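Local atomic coordinates of ZYRO0G01672p (Zygosaccharomyces rouxii, PDB entry 4U8T), a protein that binds RNA carrying N6-methyladenosine through its YTH domain, and probably acts as a reader of that mark in mRNA. Residues A[68-73]-A[86-91]. Numbering follows the deposited sequence.
Sequences GAKIYL and VAEMSS
K70 and E88 form a salt bridge, with K70 NZ 3.0 Å from E88 OE2. The ammonium meets the oxygen on its syn side, 26° out of the carboxylate plane. The K70 chain runs straight from CB to NZ (chi2 175°), which carries the ammonium out to E88 OE2. K70 CD and CE pass close to the same carboxylate.

Three backbone hydrogen bonds join the strands. L73 and A87 are an antiparallel hydrogen-bonded pair: L73 N donates to A87 O at 2.7 Å, and A87 N returns a bond to L73 O at 2.9 Å. M89 N donates to I71 O at 3.0 Å. Y72 and E88 between them are a non-hydrogen-bonded pair. E88 CA makes a CA-H...O contact with I71 O.

On the face of Y72 and E88, the two side chains lie side by side. The phenol ring stands nearly perpendicular to the carboxylate, 82° apart, and Y72 CE2 is 4.1 Å from E88 CG. V86 CG1 reaches the edge of the ring. An alanine in place of E88 would probably leave the K70 ammonium without its charge partner and open a gap beside the Y72 ring.

On the other face, with L73 and A87, lies M89, a selenomethionine replacing the natural methionine. SE sits 3.8 Å from I71 CG2, and L73 CD1 approaches M89 CG.

The contact belongs to the beta hairpin of strands 71-77 and 82-94, inside the mixed sheet of the YTH domain. Strand 27-33 flanks it beyond Y72, whose ring meets F28, and strand 111-123 pairs with V86. Helix 52-63 covers I71 with A61 and Y62, and M89 with L58 and Y62.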
loop_
_atom_site.group_PDB
_atom_site.type_symbol
_atom_site.label_atom_id
_atom_site.label_comp_id
_atom_site.label_asym_id
_atom_site.label_seq_id
_atom_site.Cartn_x
_atom_site.Cartn_y
_atom_site.Cartn_z
ATOM N N GLY A 68 3.526 14.529 -12.488
ATOM C CA GLY A 68 3.065 13.247 -12.964
ATOM C C GLY A 68 3.159 12.120 -11.960
ATOM O O GLY A 68 2.563 11.071 -12.151
ATOM N N ALA A 69 3.921 12.328 -10.900
ATOM C CA ALA A 69 4.299 11.227 -10.043
ATOM C C ALA A 69 3.213 10.789 -9.073
ATOM O O ALA A 69 2.330 11.554 -8.699
ATOM C CB ALA A 69 5.534 11.587 -9.303
ATOM N N LYS A 70 3.319 9.540 -8.643
ATOM C CA LYS A 70 2.326 8.948 -7.767
ATOM C C LYS A 70 2.949 8.382 -6.512
ATOM O O LYS A 70 4.159 8.237 -6.418
ATOM C CB LYS A 70 1.571 7.851 -8.513
ATOM C CG LYS A 70 0.669 8.352 -9.652
ATOM C CD LYS A 70 0.045 7.188 -10.425
ATOM C CE LYS A 70 -0.778 7.653 -11.631
ATOM N NZ LYS A 70 -1.565 6.541 -12.265
ATOM N N ILE A 71 2.108 8.036 -5.554
ATOM C CA ILE A 71 2.566 7.279 -4.392
ATOM C C ILE A 71 1.865 5.934 -4.356
ATOM O O ILE A 71 0.648 5.854 -4.313
ATOM C CB ILE A 71 2.327 8.030 -3.064
ATOM C CG1 ILE A 71 3.375 9.114 -2.884
ATOM C CG2 ILE A 71 2.421 7.094 -1.890
ATOM C CD1 ILE A 71 3.311 9.767 -1.602
ATOM N N TYR A 72 2.661 4.876 -4.410
ATOM C CA TYR A 72 2.158 3.516 -4.381
ATOM C C TYR A 72 2.182 2.979 -2.965
ATOM O O TYR A 72 3.104 3.196 -2.206
ATOM C CB TYR A 72 2.975 2.635 -5.302
ATOM C CG TYR A 72 2.790 2.987 -6.747
ATOM C CD1 TYR A 72 3.545 3.980 -7.335
ATOM C CD2 TYR A 72 1.860 2.326 -7.530
ATOM C CE1 TYR A 72 3.372 4.310 -8.643
ATOM C CE2 TYR A 72 1.687 2.645 -8.820
ATOM C CZ TYR A 72 2.448 3.640 -9.388
ATOM O OH TYR A 72 2.280 3.970 -10.710
ATOM N N LEU A 73 1.115 2.285 -2.626
ATOM C CA LEU A 73 0.963 1.673 -1.330
ATOM C C LEU A 73 0.919 0.167 -1.503
ATOM O O LEU A 73 0.089 -0.356 -2.223
ATOM C CB LEU A 73 -0.302 2.189 -0.648
ATOM C CG LEU A 73 -0.496 3.703 -0.539
ATOM C CD1 LEU A 73 -1.876 4.006 -0.031
ATOM C CD2 LEU A 73 0.543 4.305 0.398
ATOM N N VAL A 86 -2.013 -3.590 -4.120
ATOM C CA VAL A 86 -1.350 -2.336 -4.423
ATOM C C VAL A 86 -2.357 -1.255 -4.669
ATOM O O VAL A 86 -3.268 -1.449 -5.434
ATOM C CB VAL A 86 -0.459 -2.472 -5.663
ATOM C CG1 VAL A 86 0.248 -1.174 -5.966
ATOM C CG2 VAL A 86 0.530 -3.561 -5.453
ATOM N N ALA A 87 -2.166 -0.091 -4.066
ATOM C CA ALA A 87 -3.035 1.042 -4.314
ATOM C C ALA A 87 -2.230 2.306 -4.585
ATOM O O ALA A 87 -1.073 2.373 -4.259
ATOM C CB ALA A 87 -3.946 1.243 -3.159
ATOM N N GLU A 88 -2.838 3.293 -5.227
ATOM C CA GLU A 88 -2.257 4.629 -5.322
ATOM C C GLU A 88 -2.962 5.592 -4.411
ATOM O O GLU A 88 -4.128 5.424 -4.160
ATOM C CB GLU A 88 -2.344 5.200 -6.722
ATOM C CG GLU A 88 -1.990 4.296 -7.840
ATOM C CD GLU A 88 -2.340 4.931 -9.144
ATOM O OE1 GLU A 88 -3.069 5.944 -9.106
ATOM O OE2 GLU A 88 -1.878 4.440 -10.196
HETATM N N MSE A 89 -2.257 6.617 -3.938
HETATM C CA MSE A 89 -2.923 7.736 -3.316
HETATM C C MSE A 89 -3.577 8.543 -4.425
HETATM O O MSE A 89 -3.047 8.641 -5.517
HETATM C CB MSE A 89 -1.954 8.584 -2.508
HETATM C CG MSE A 89 -1.454 7.937 -1.245
HETATM SE SE MSE A 89 -0.322 9.022 -0.085
HETATM C CE MSE A 89 -1.622 10.175 0.675
ATOM N N SER A 90 -4.751 9.094 -4.168
ATOM C CA SER A 90 -5.418 9.875 -5.187
ATOM C C SER A 90 -5.912 11.155 -4.552
ATOM O O SER A 90 -6.648 11.929 -5.143
ATOM C CB SER A 90 -6.557 9.103 -5.843
ATOM O OG SER A 90 -7.492 8.670 -4.909
ATOM N N SER A 91 -5.523 11.354 -3.312
ATOM C CA SER A 91 -5.769 12.607 -2.670
ATOM C C SER A 91 -4.798 12.790 -1.530
ATOM O O SER A 91 -4.131 11.861 -1.118
ATOM C CB SER A 91 -7.203 12.675 -2.176
ATOM O OG SER A 91 -7.296 12.214 -0.846
#